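Local structure of lovastatin nonaketide synthase, polyketide synthase component (Aspergillus terreus, 7CPX) at residues 264-272 / 377-385; 101-110 / 246-254. The protein builds the polyketide dihydromonacolin L from malonyl-CoA on the way to lovastatin, working as a homodimeric multidomain synthase together with the partner protein LovC. The protein carries 2 engineered substitutions. All blocks are in the same frame, centred on the assembly; numbering follows the deposited sequence.

Contact 1 (264-272 / 377-385); sequences DTIECVIRE and LMKASFAVR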
ATOM      1  N   ASP A 264     -28.730  17.587  50.767  1.00 94.51           N
ATOM      2  CA  ASP A 264     -27.647  16.880  50.097  1.00 94.51           C
ATOM      3  C   ASP A 264     -26.340  17.111  50.842  1.00 94.51           C
ATOM      4  O   ASP A 264     -25.963  18.258  51.106  1.00 94.51           O
ATOM      5  CB  ASP A 264     -27.515  17.348  48.648  1.00 94.51           C
ATOM      6  CG  ASP A 264     -28.774  17.110  47.841  1.00 94.51           C
ATOM      7  OD1 ASP A 264     -29.490  16.128  48.129  1.00 94.51           O
ATOM      8  OD2 ASP A 264     -29.048  17.905  46.918  1.00 94.51           O
ATOM      9  N   THR A 265     -25.654  16.022  51.181  1.00 96.43           N
ATOM     10  CA  THR A 265     -24.360  16.136  51.835  1.00 96.43           C
ATOM     11  C   THR A 265     -23.394  16.900  50.942  1.00 96.43           C
ATOM     12  O   THR A 265     -23.322  16.662  49.732  1.00 96.43           O
ATOM     13  CB  THR A 265     -23.801  14.751  52.161  1.00 96.43           C
ATOM     14  OG1 THR A 265     -24.637  14.114  53.134  1.00 96.43           O
ATOM     15  CG2 THR A 265     -22.389  14.863  52.712  1.00 96.43           C
ATOM     16  N   ILE A 266     -22.653  17.813  51.541  1.00 88.90           N
ATOM     17  CA  ILE A 266     -21.822  18.754  50.804  1.00 88.90           C
ATOM     18  C   ILE A 266     -20.373  18.300  50.839  1.00 88.90           C
ATOM     19  O   ILE A 266     -19.833  17.964  51.899  1.00 88.90           O
ATOM     20  CB  ILE A 266     -21.973  20.170  51.386  1.00 88.90           C
ATOM     21  CG1 ILE A 266     -23.339  20.741  50.998  1.00 88.90           C
ATOM     22  CG2 ILE A 266     -20.833  21.051  50.907  1.00 88.90           C
ATOM     23  CD1 ILE A 266     -23.727  21.992  51.750  1.00 88.90           C
ATOM     24  N   GLU A 267     -19.737  18.296  49.669  1.00 89.17           N
ATOM     25  CA  GLU A 267     -18.309  18.024  49.574  1.00 89.17           C
ATOM     26  C   GLU A 267     -17.489  19.294  49.761  1.00 89.17           C
ATOM     27  O   GLU A 267     -16.454  19.273  50.434  1.00 89.17           O
ATOM     28  CB  GLU A 267     -17.976  17.380  48.226  1.00 89.17           C
ATOM     29  CG  GLU A 267     -18.576  16.001  48.030  1.00 89.17           C
ATOM     30  CD  GLU A 267     -18.025  15.301  46.805  1.00 89.17           C
ATOM     31  OE1 GLU A 267     -17.328  15.960  46.006  1.00 89.17           O
ATOM     32  OE2 GLU A 267     -18.285  14.090  46.641  1.00 89.17           O
ATOM     33  N   CYS A 268     -17.926  20.404  49.174  1.00 85.15           N
ATOM     34  CA  CYS A 268     -17.240  21.674  49.388  1.00 85.15           C
ATOM     35  C   CYS A 268     -18.128  22.792  48.867  1.00 85.15           C
ATOM     36  O   CYS A 268     -19.226  22.550  48.368  1.00 85.15           O
ATOM     37  CB  CYS A 268     -15.868  21.703  48.709  1.00 85.15           C
ATOM     38  SG  CYS A 268     -15.919  21.627  46.910  1.00 85.15           S
ATOM     39  N   VAL A 269     -17.637  24.020  48.982  1.00 84.70           N
ATOM     40  CA  VAL A 269     -18.364  25.209  48.559  1.00 84.70           C
ATOM     41  C   VAL A 269     -17.497  25.956  47.559  1.00 84.70           C
ATOM     42  O   VAL A 269     -16.452  26.506  47.920  1.00 84.70           O
ATOM     43  CB  VAL A 269     -18.725  26.106  49.750  1.00 84.70           C
ATOM     44  CG1 VAL A 269     -18.996  27.522  49.282  1.00 84.70           C
ATOM     45  CG2 VAL A 269     -19.930  25.554  50.484  1.00 84.70           C
ATOM     46  N   ILE A 270     -17.936  25.994  46.304  1.00 80.72           N
ATOM     47  CA  ILE A 270     -17.323  26.844  45.290  1.00 80.72           C
ATOM     48  C   ILE A 270     -17.882  28.247  45.510  1.00 80.72           C
ATOM     49  O   ILE A 270     -18.988  28.570  45.069  1.00 80.72           O
ATOM     50  CB  ILE A 270     -17.596  26.334  43.875  1.00 80.72           C
ATOM     51  CG1 ILE A 270     -17.096  24.896  43.731  1.00 80.72           C
ATOM     52  CG2 ILE A 270     -16.918  27.227  42.853  1.00 80.72           C
ATOM     53  CD1 ILE A 270     -17.378  24.283  42.384  1.00 80.72           C
ATOM     54  N   ARG A 271     -17.120  29.075  46.224  1.00 85.52           N
ATOM     55  CA  ARG A 271     -17.575  30.424  46.538  1.00 85.52           C
ATOM     56  C   ARG A 271     -17.629  31.291  45.289  1.00 85.52           C
ATOM     57  O   ARG A 271     -18.575  32.065  45.103  1.00 85.52           O
ATOM     58  CB  ARG A 271     -16.650  31.042  47.584  1.00 85.52           C
ATOM     59  CG  ARG A 271     -16.960  32.480  47.934  1.00 85.52           C
ATOM     60  CD  ARG A 271     -16.211  32.896  49.185  1.00 85.52           C
ATOM     61  NE  ARG A 271     -16.502  34.268  49.580  1.00 85.52           N
ATOM     62  CZ  ARG A 271     -16.243  34.773  50.778  1.00 85.52           C
ATOM     63  NH1 ARG A 271     -15.716  34.034  51.740  1.00 85.52           N
ATOM     64  NH2 ARG A 271     -16.527  36.049  51.020  1.00 85.52           N
ATOM     65  N   GLU A 272     -16.627  31.176  44.423  1.00 84.03           N
ATOM     66  CA  GLU A 272     -16.571  31.977  43.211  1.00 84.03           C
ATOM     67  C   GLU A 272     -15.674  31.275  42.206  1.00 84.03           C
ATOM     68  O   GLU A 272     -14.724  30.582  42.579  1.00 84.03           O
ATOM     69  CB  GLU A 272     -16.051  33.389  43.500  1.00 84.03           C
ATOM     70  CG  GLU A 272     -16.088  34.330  42.310  1.00 84.03           C
ATOM     71  CD  GLU A 272     -17.498  34.629  41.845  1.00 84.03           C
ATOM     72  OE1 GLU A 272     -18.453  34.274  42.567  1.00 84.03           O
ATOM     73  OE2 GLU A 272     -17.653  35.216  40.753  1.00 84.03           O
ATOM     74  N   LEU A 377      -9.753  21.002  40.976  1.00 79.71           N
ATOM     75  CA  LEU A 377     -10.874  21.299  41.857  1.00 79.71           C
ATOM     76  C   LEU A 377     -11.057  20.183  42.875  1.00 79.71           C
ATOM     77  O   LEU A 377     -11.177  20.438  44.079  1.00 79.71           O
ATOM     78  CB  LEU A 377     -12.146  21.504  41.037  1.00 79.71           C
ATOM     79  CG  LEU A 377     -13.381  21.901  41.840  1.00 79.71           C
ATOM     80  CD1 LEU A 377     -13.997  23.160  41.267  1.00 79.71           C
ATOM     81  CD2 LEU A 377     -14.392  20.774  41.851  1.00 79.71           C
ATOM     82  N   MET A 378     -11.036  18.931  42.413  1.00 82.03           N
ATOM     83  CA  MET A 378     -11.166  17.817  43.342  1.00 82.03           C
ATOM     84  C   MET A 378     -10.069  17.872  44.393  1.00 82.03           C
ATOM     85  O   MET A 378     -10.339  17.749  45.594  1.00 82.03           O
ATOM     86  CB  MET A 378     -11.119  16.490  42.583  1.00 82.03           C
ATOM     87  CG  MET A 378     -12.241  16.301  41.568  1.00 82.03           C
ATOM     88  SD  MET A 378     -13.683  15.435  42.223  1.00 82.03           S
ATOM     89  CE  MET A 378     -14.337  16.641  43.371  1.00 82.03           C
ATOM     90  N   LYS A 379      -8.828  18.103  43.964  1.00 83.42           N
ATOM     91  CA  LYS A 379      -7.729  18.217  44.913  1.00 83.42           C
ATOM     92  C   LYS A 379      -7.985  19.354  45.890  1.00 83.42           C
ATOM     93  O   LYS A 379      -7.676  19.250  47.082  1.00 83.42           O
ATOM     94  CB  LYS A 379      -6.414  18.427  44.167  1.00 83.42           C
ATOM     95  CG  LYS A 379      -5.184  18.457  45.057  1.00 83.42           C
ATOM     96  CD  LYS A 379      -3.916  18.332  44.232  1.00 83.42           C
ATOM     97  CE  LYS A 379      -2.675  18.300  45.102  1.00 83.42           C
ATOM     98  NZ  LYS A 379      -1.433  18.131  44.302  1.00 83.42           N
ATOM     99  N   ALA A 380      -8.556  20.456  45.399  1.00 81.81           N
ATOM    100  CA  ALA A 380      -8.898  21.558  46.286  1.00 81.81           C
ATOM    101  C   ALA A 380     -10.114  21.215  47.134  1.00 81.81           C
ATOM    102  O   ALA A 380     -10.231  21.667  48.278  1.00 81.81           O
ATOM    103  CB  ALA A 380      -9.150  22.828  45.478  1.00 81.81           C
ATOM    104  N   SER A 381     -11.031  20.412  46.591  1.00 83.64           N
ATOM    105  CA  SER A 381     -12.242  20.078  47.330  1.00 83.64           C
ATOM    106  C   SER A 381     -11.928  19.135  48.483  1.00 83.64           C
ATOM    107  O   SER A 381     -12.053  19.504  49.657  1.00 83.64           O
ATOM    108  CB  SER A 381     -13.272  19.453  46.388  1.00 83.64           C
ATOM    109  OG  SER A 381     -14.429  19.043  47.096  1.00 83.64           O
ATOM    110  N   PHE A 382     -11.467  17.924  48.164  1.00 86.01           N
ATOM    111  CA  PHE A 382     -11.193  16.941  49.206  1.00 86.01           C
ATOM    112  C   PHE A 382     -10.303  17.543  50.280  1.00 86.01           C
ATOM    113  O   PHE A 382     -10.621  17.492  51.475  1.00 86.01           O
ATOM    114  CB  PHE A 382     -10.533  15.703  48.597  1.00 86.01           C
ATOM    115  CG  PHE A 382     -11.313  15.088  47.472  1.00 86.01           C
ATOM    116  CD1 PHE A 382     -12.695  15.128  47.463  1.00 86.01           C
ATOM    117  CD2 PHE A 382     -10.660  14.474  46.420  1.00 86.01           C
ATOM    118  CE1 PHE A 382     -13.409  14.563  46.428  1.00 86.01           C
ATOM    119  CE2 PHE A 382     -11.367  13.907  45.382  1.00 86.01           C
ATOM    120  CZ  PHE A 382     -12.745  13.952  45.385  1.00 86.01           C
ATOM    121  N   ALA A 383      -9.196  18.156  49.860  1.00 86.11           N
ATOM    122  CA  ALA A 383      -8.305  18.826  50.798  1.00 86.11           C
ATOM    123  C   ALA A 383      -9.093  19.708  51.755  1.00 86.11           C
ATOM    124  O   ALA A 383      -9.065  19.511  52.975  1.00 86.11           O
ATOM    125  CB  ALA A 383      -7.275  19.655  50.029  1.00 86.11           C
ATOM    126  N   VAL A 384      -9.832  20.676  51.209  1.00 85.54           N
ATOM    127  CA  VAL A 384     -10.500  21.640  52.071  1.00 85.54           C
ATOM    128  C   VAL A 384     -11.522  20.942  52.955  1.00 85.54           C
ATOM    129  O   VAL A 384     -11.809  21.401  54.066  1.00 85.54           O
ATOM    130  CB  VAL A 384     -11.138  22.765  51.232  1.00 85.54           C
ATOM    131  CG1 VAL A 384     -12.575  22.435  50.878  1.00 85.54           C
ATOM    132  CG2 VAL A 384     -11.062  24.089  51.972  1.00 85.54           C
ATOM    133  N   ARG A 385     -12.081  19.821  52.491  1.00 88.11           N
ATOM    134  CA  ARG A 385     -13.042  19.094  53.311  1.00 88.11           C
ATOM    135  C   ARG A 385     -12.348  18.304  54.413  1.00 88.11           C
ATOM    136  O   ARG A 385     -12.906  18.136  55.503  1.00 88.11           O
ATOM    137  CB  ARG A 385     -13.883  18.162  52.439  1.00 88.11           C
ATOM    138  CG  ARG A 385     -14.828  17.270  53.229  1.00 88.11           C
ATOM    139  CD  ARG A 385     -15.999  16.813  52.376  1.00 88.11           C
ATOM    140  NE  ARG A 385     -15.566  16.064  51.200  1.00 88.11           N
ATOM    141  CZ  ARG A 385     -15.672  14.749  51.055  1.00 88.11           C
ATOM    142  NH1 ARG A 385     -16.213  13.986  51.992  1.00 88.11           N
ATOM    143  NH2 ARG A 385     -15.227  14.184  49.937  1.00 88.11           N
TER

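Contact 2 (101-110 / 246-254); sequences LLLETVYEAV and EAVCSVVLK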
ATOM      1  N   LEU A 101     -17.345   7.153  29.832  1.00 80.60           N
ATOM      2  CA  LEU A 101     -16.849   7.405  31.177  1.00 80.60           C
ATOM      3  C   LEU A 101     -17.501   8.633  31.788  1.00 80.60           C
ATOM      4  O   LEU A 101     -17.656   8.700  33.008  1.00 80.60           O
ATOM      5  CB  LEU A 101     -15.331   7.558  31.164  1.00 80.60           C
ATOM      6  CG  LEU A 101     -14.566   6.246  31.341  1.00 80.60           C
ATOM      7  CD1 LEU A 101     -14.841   5.298  30.186  1.00 80.60           C
ATOM      8  CD2 LEU A 101     -13.081   6.512  31.480  1.00 80.60           C
ATOM      9  N   LEU A 102     -17.895   9.610  30.969  1.00 79.01           N
ATOM     10  CA  LEU A 102     -18.630  10.753  31.494  1.00 79.01           C
ATOM     11  C   LEU A 102     -19.986  10.326  32.027  1.00 79.01           C
ATOM     12  O   LEU A 102     -20.402  10.770  33.098  1.00 79.01           O
ATOM     13  CB  LEU A 102     -18.791  11.814  30.408  1.00 79.01           C
ATOM     14  CG  LEU A 102     -17.585  12.729  30.209  1.00 79.01           C
ATOM     15  CD1 LEU A 102     -17.699  13.475  28.897  1.00 79.01           C
ATOM     16  CD2 LEU A 102     -17.472  13.705  31.362  1.00 79.01           C
ATOM     17  N   LEU A 103     -20.691   9.465  31.296  1.00 82.01           N
ATOM     18  CA  LEU A 103     -21.955   8.941  31.795  1.00 82.01           C
ATOM     19  C   LEU A 103     -21.748   8.209  33.113  1.00 82.01           C
ATOM     20  O   LEU A 103     -22.476   8.433  34.091  1.00 82.01           O
ATOM     21  CB  LEU A 103     -22.579   8.008  30.759  1.00 82.01           C
ATOM     22  CG  LEU A 103     -23.212   8.666  29.537  1.00 82.01           C
ATOM     23  CD1 LEU A 103     -23.505   7.629  28.475  1.00 82.01           C
ATOM     24  CD2 LEU A 103     -24.486   9.381  29.929  1.00 82.01           C
ATOM     25  N   GLU A 104     -20.740   7.336  33.160  1.00 85.09           N
ATOM     26  CA  GLU A 104     -20.492   6.572  34.379  1.00 85.09           C
ATOM     27  C   GLU A 104     -20.153   7.492  35.547  1.00 85.09           C
ATOM     28  O   GLU A 104     -20.688   7.332  36.649  1.00 85.09           O
ATOM     29  CB  GLU A 104     -19.373   5.561  34.141  1.00 85.09           C
ATOM     30  CG  GLU A 104     -19.745   4.461  33.161  1.00 85.09           C
ATOM     31  CD  GLU A 104     -18.605   3.500  32.892  1.00 85.09           C
ATOM     32  OE1 GLU A 104     -17.448   3.848  33.203  1.00 85.09           O
ATOM     33  OE2 GLU A 104     -18.867   2.397  32.371  1.00 85.09           O
ATOM     34  N   THR A 105     -19.279   8.475  35.319  1.00 82.15           N
ATOM     35  CA  THR A 105     -18.865   9.372  36.391  1.00 82.15           C
ATOM     36  C   THR A 105     -19.993  10.291  36.827  1.00 82.15           C
ATOM     37  O   THR A 105     -20.093  10.619  38.010  1.00 82.15           O
ATOM     38  CB  THR A 105     -17.664  10.204  35.949  1.00 82.15           C
ATOM     39  OG1 THR A 105     -17.951  10.837  34.696  1.00 82.15           O
ATOM     40  CG2 THR A 105     -16.441   9.329  35.809  1.00 82.15           C
ATOM     41  N   VAL A 106     -20.842  10.725  35.898  1.00 80.57           N
ATOM     42  CA  VAL A 106     -21.972  11.563  36.272  1.00 80.57           C
ATOM     43  C   VAL A 106     -22.960  10.769  37.110  1.00 80.57           C
ATOM     44  O   VAL A 106     -23.504  11.277  38.094  1.00 80.57           O
ATOM     45  CB  VAL A 106     -22.636  12.162  35.022  1.00 80.57           C
ATOM     46  CG1 VAL A 106     -23.973  12.779  35.385  1.00 80.57           C
ATOM     47  CG2 VAL A 106     -21.734  13.211  34.408  1.00 80.57           C
ATOM     48  N   TYR A 107     -23.211   9.511  36.741  1.00 88.25           N
ATOM     49  CA  TYR A 107     -24.073   8.688  37.579  1.00 88.25           C
ATOM     50  C   TYR A 107     -23.446   8.472  38.949  1.00 88.25           C
ATOM     51  O   TYR A 107     -24.143   8.494  39.969  1.00 88.25           O
ATOM     52  CB  TYR A 107     -24.364   7.345  36.915  1.00 88.25           C
ATOM     53  CG  TYR A 107     -25.336   6.509  37.716  1.00 88.25           C
ATOM     54  CD1 TYR A 107     -26.702   6.725  37.623  1.00 88.25           C
ATOM     55  CD2 TYR A 107     -24.888   5.523  38.579  1.00 88.25           C
ATOM     56  CE1 TYR A 107     -27.594   5.974  38.359  1.00 88.25           C
ATOM     57  CE2 TYR A 107     -25.772   4.766  39.319  1.00 88.25           C
ATOM     58  CZ  TYR A 107     -27.125   4.996  39.206  1.00 88.25           C
ATOM     59  OH  TYR A 107     -28.013   4.243  39.942  1.00 88.25           O
ATOM     60  N   GLU A 108     -22.129   8.261  38.993  1.00 87.92           N
ATOM     61  CA  GLU A 108     -21.452   8.097  40.274  1.00 87.92           C
ATOM     62  C   GLU A 108     -21.575   9.354  41.125  1.00 87.92           C
ATOM     63  O   GLU A 108     -21.783   9.274  42.339  1.00 87.92           O
ATOM     64  CB  GLU A 108     -19.982   7.748  40.052  1.00 87.92           C
ATOM     65  CG  GLU A 108     -19.752   6.356  39.499  1.00 87.92           C
ATOM     66  CD  GLU A 108     -18.300   6.104  39.147  1.00 87.92           C
ATOM     67  OE1 GLU A 108     -17.460   6.989  39.411  1.00 87.92           O
ATOM     68  OE2 GLU A 108     -17.999   5.020  38.603  1.00 87.92           O
ATOM     69  N   ALA A 109     -21.435  10.525  40.504  1.00 86.45           N
ATOM     70  CA  ALA A 109     -21.543  11.779  41.240  1.00 86.45           C
ATOM     71  C   ALA A 109     -22.961  11.999  41.745  1.00 86.45           C
ATOM     72  O   ALA A 109     -23.160  12.456  42.875  1.00 86.45           O
ATOM     73  CB  ALA A 109     -21.108  12.946  40.355  1.00 86.45           C
ATOM     74  N   VAL A 110     -23.959  11.686  40.918  1.00 86.99           N
ATOM     75  CA  VAL A 110     -25.347  11.792  41.354  1.00 86.99           C
ATOM     76  C   VAL A 110     -25.596  10.856  42.528  1.00 86.99           C
ATOM     77  O   VAL A 110     -26.252  11.224  43.510  1.00 86.99           O
ATOM     78  CB  VAL A 110     -26.293  11.495  40.176  1.00 86.99           C
ATOM     79  CG1 VAL A 110     -27.734  11.420  40.640  1.00 86.99           C
ATOM     80  CG2 VAL A 110     -26.152  12.565  39.117  1.00 86.99           C
ATOM     81  N   GLU A 246      -5.067  10.499  31.814  1.00 82.04           N
ATOM     82  CA  GLU A 246      -6.436  10.097  31.532  1.00 82.04           C
ATOM     83  C   GLU A 246      -7.277  10.299  32.781  1.00 82.04           C
ATOM     84  O   GLU A 246      -7.009   9.687  33.820  1.00 82.04           O
ATOM     85  CB  GLU A 246      -6.503   8.639  31.089  1.00 82.04           C
ATOM     86  CG  GLU A 246      -5.946   8.371  29.721  1.00 82.04           C
ATOM     87  CD  GLU A 246      -6.396   7.028  29.191  1.00 82.04           C
ATOM     88  OE1 GLU A 246      -6.732   6.149  30.013  1.00 82.04           O
ATOM     89  OE2 GLU A 246      -6.436   6.849  27.955  1.00 82.04           O
ATOM     90  N   ALA A 247      -8.299  11.141  32.680  1.00 79.40           N
ATOM     91  CA  ALA A 247      -9.183  11.372  33.808  1.00 79.40           C
ATOM     92  C   ALA A 247     -10.547  11.801  33.298  1.00 79.40           C
ATOM     93  O   ALA A 247     -10.653  12.576  32.342  1.00 79.40           O
ATOM     94  CB  ALA A 247      -8.611  12.428  34.757  1.00 79.40           C
ATOM     95  N   VAL A 248     -11.585  11.281  33.943  1.00 79.15           N
ATOM     96  CA  VAL A 248     -12.962  11.682  33.694  1.00 79.15           C
ATOM     97  C   VAL A 248     -13.570  12.029  35.042  1.00 79.15           C
ATOM     98  O   VAL A 248     -13.738  11.153  35.899  1.00 79.15           O
ATOM     99  CB  VAL A 248     -13.770  10.585  32.992  1.00 79.15           C
ATOM    100  CG1 VAL A 248     -15.179  11.072  32.717  1.00 79.15           C
ATOM    101  CG2 VAL A 248     -13.081  10.174  31.705  1.00 79.15           C
ATOM    102  N   CYS A 249     -13.906  13.297  35.231  1.00 78.71           N
ATOM    103  CA  CYS A 249     -14.445  13.786  36.490  1.00 78.71           C
ATOM    104  C   CYS A 249     -15.845  14.326  36.264  1.00 78.71           C
ATOM    105  O   CYS A 249     -16.152  14.854  35.194  1.00 78.71           O
ATOM    106  CB  CYS A 249     -13.557  14.881  37.082  1.00 78.71           C
ATOM    107  SG  CYS A 249     -14.082  15.462  38.710  1.00 78.71           S
ATOM    108  N   SER A 250     -16.695  14.175  37.273  1.00 79.59           N
ATOM    109  CA  SER A 250     -18.017  14.773  37.274  1.00 79.59           C
ATOM    110  C   SER A 250     -18.282  15.318  38.664  1.00 79.59           C
ATOM    111  O   SER A 250     -18.013  14.641  39.658  1.00 79.59           O
ATOM    112  CB  SER A 250     -19.096  13.759  36.884  1.00 79.59           C
ATOM    113  OG  SER A 250     -18.836  13.210  35.605  1.00 79.59           O
ATOM    114  N   VAL A 251     -18.799  16.539  38.733  1.00 78.27           N
ATOM    115  CA  VAL A 251     -19.035  17.220  39.996  1.00 78.27           C
ATOM    116  C   VAL A 251     -20.446  17.785  39.970  1.00 78.27           C
ATOM    117  O   VAL A 251     -20.781  18.585  39.090  1.00 78.27           O
ATOM    118  CB  VAL A 251     -18.000  18.332  40.233  1.00 78.27           C
ATOM    119  CG1 VAL A 251     -18.536  19.376  41.178  1.00 78.27           C
ATOM    120  CG2 VAL A 251     -16.713  17.741  40.772  1.00 78.27           C
ATOM    121  N   VAL A 252     -21.269  17.373  40.926  1.00 81.77           N
ATOM    122  CA  VAL A 252     -22.624  17.897  41.041  1.00 81.77           C
ATOM    123  C   VAL A 252     -22.555  19.218  41.795  1.00 81.77           C
ATOM    124  O   VAL A 252     -22.095  19.266  42.940  1.00 81.77           O
ATOM    125  CB  VAL A 252     -23.547  16.898  41.751  1.00 81.77           C
ATOM    126  CG1 VAL A 252     -24.985  17.383  41.710  1.00 81.77           C
ATOM    127  CG2 VAL A 252     -23.427  15.526  41.113  1.00 81.77           C
ATOM    128  N   LEU A 253     -23.014  20.287  41.157  1.00 77.75           N
ATOM    129  CA  LEU A 253     -22.960  21.631  41.698  1.00 77.75           C
ATOM    130  C   LEU A 253     -24.373  22.141  41.928  1.00 77.75           C
ATOM    131  O   LEU A 253     -25.270  21.908  41.111  1.00 77.75           O
ATOM    132  CB  LEU A 253     -22.222  22.569  40.744  1.00 77.75           C
ATOM    133  CG  LEU A 253     -20.766  22.228  40.448  1.00 77.75           C
ATOM    134  CD1 LEU A 253     -20.189  23.192  39.436  1.00 77.75           C
ATOM    135  CD2 LEU A 253     -19.964  22.267  41.722  1.00 77.75           C
ATOM    136  N   LYS A 254     -24.563  22.838  43.043  1.00 83.49           N
ATOM    137  CA  LYS A 254     -25.849  23.429  43.366  1.00 83.49           C
ATOM    138  C   LYS A 254     -25.605  24.696  44.165  1.00 83.49           C
ATOM    139  O   LYS A 254     -24.534  24.893  44.745  1.00 83.49           O
ATOM    140  CB  LYS A 254     -26.732  22.464  44.163  1.00 83.49           C
ATOM    141  CG  LYS A 254     -26.866  21.092  43.535  1.00 83.49           C
ATOM    142  CD  LYS A 254     -27.723  20.170  44.374  1.00 83.49           C
ATOM    143  CE  LYS A 254     -29.168  20.638  44.431  1.00 83.49           C
ATOM    144  NZ  LYS A 254     -30.067  19.638  45.067  1.00 83.49           N
TER

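Contact 1 (264-272 / 377-385)
R385 lays its side chain along E267: E267 CG lies over one face of its guanidinium, offset toward the rim and 4.0 Å above the plane. CG of R385 is anti to the backbone N (chi1 175°), which carries the chain across toward the strand, and a bend at chi3 (59°) then turns the guanidinium alongside E267. On the way CD of R385 passes E267 O at 3.2 Å. E267 OE2 and R385 NH2 stay 4.5 Å apart with the oxygen well out of the guanidinium plane, so no N-H points at it, and the pair is at most a longer-range attraction of charges, not a salt bridge. OE1 of the carboxylate takes part in a hydrogen bond with OG of S16, on strand 11-19. That same OE1 sits at the edge of the F382 ring, near its plane, 4.2 Å from CE1, and 4.0 Å from M378 CE. Helix 369-386 begins just after the predicted ketosynthase active-site H367 and belongs to the inner helical layer of the thiolase fold; here it crosses strand 268-272 at 124°, the axes 8.5 Å apart. E267 and C268 form a classic beta bulge, both facing V13 of the neighbouring strand 11-19. Further along, the strand meets the helix through apolar atoms: C268 CB lies 4.0 Å from V384 CG1, and I270 crosses L377 at about a right angle, CD1 to CD1 3.7 Å.

Contact 2 (101-110 / 246-254)
V248 fills the hollow between L101, L102 and T105 on the helix, crossing each of the three at about a right angle. Its CG2 presses on L101 CB at 3.5 Å, while CG1, anti to the backbone N (chi1 -178°), reaches between the turns to L102 CD2 at 3.7 Å. In return T105 pushes its CG2 down onto the strand backbone beside V248 O. Two residues on, S250 enters the next hollow, between T105 and V106, with A109 covering its carbonyl oxygen. V252 closes the row: its CG2 lies against A109 CB at 3.6 Å and brushes V110 more loosely. Alternate strand residues thus serve as bumps for a helix whose axis runs 7.1 Å away and only 35° off the strand direction; the small side chains of A109 and S250 are consistent with so near an approach. This is a helix covering one face of the ketosynthase sheet, opposite the helix 369-386 that touches A247, C249 and V251. Amid these apolar groups S250 OG donates a hydrogen bond to T105 OG1 (2.7 Å). The single proton of T105 OG1 can go to L101 O (2.7 Å) or L102 O (2.9 Å), so the hydroxyl pair and the helix carbonyls probably meet each other's polar needs within a buried, otherwise apolar interface.

How the contacts relate
Contacts 1 and 2 have centres 15 Å apart and share one sheet, in which strand 11-19 separates strand 247-255 from strand 268-277. Strand 247-255 is gripped between the two helices: contact 2 uses one face, and the helix of contact 1 packs on the other, M378 CG lying 3.5 Å from C249 SG and M378 CE 3.7 Å from V251 CG2. A salt bridge from K254 NZ to D264 OD2 (2.7 Å) joins the strand segments directly, and I270 CD1 packs on L253 CD2. Contact 1 is nearer the predicted catalytic residues, with the L377 side chain about 12 Å from that of H320; contact 2 lies away from the annotated sites.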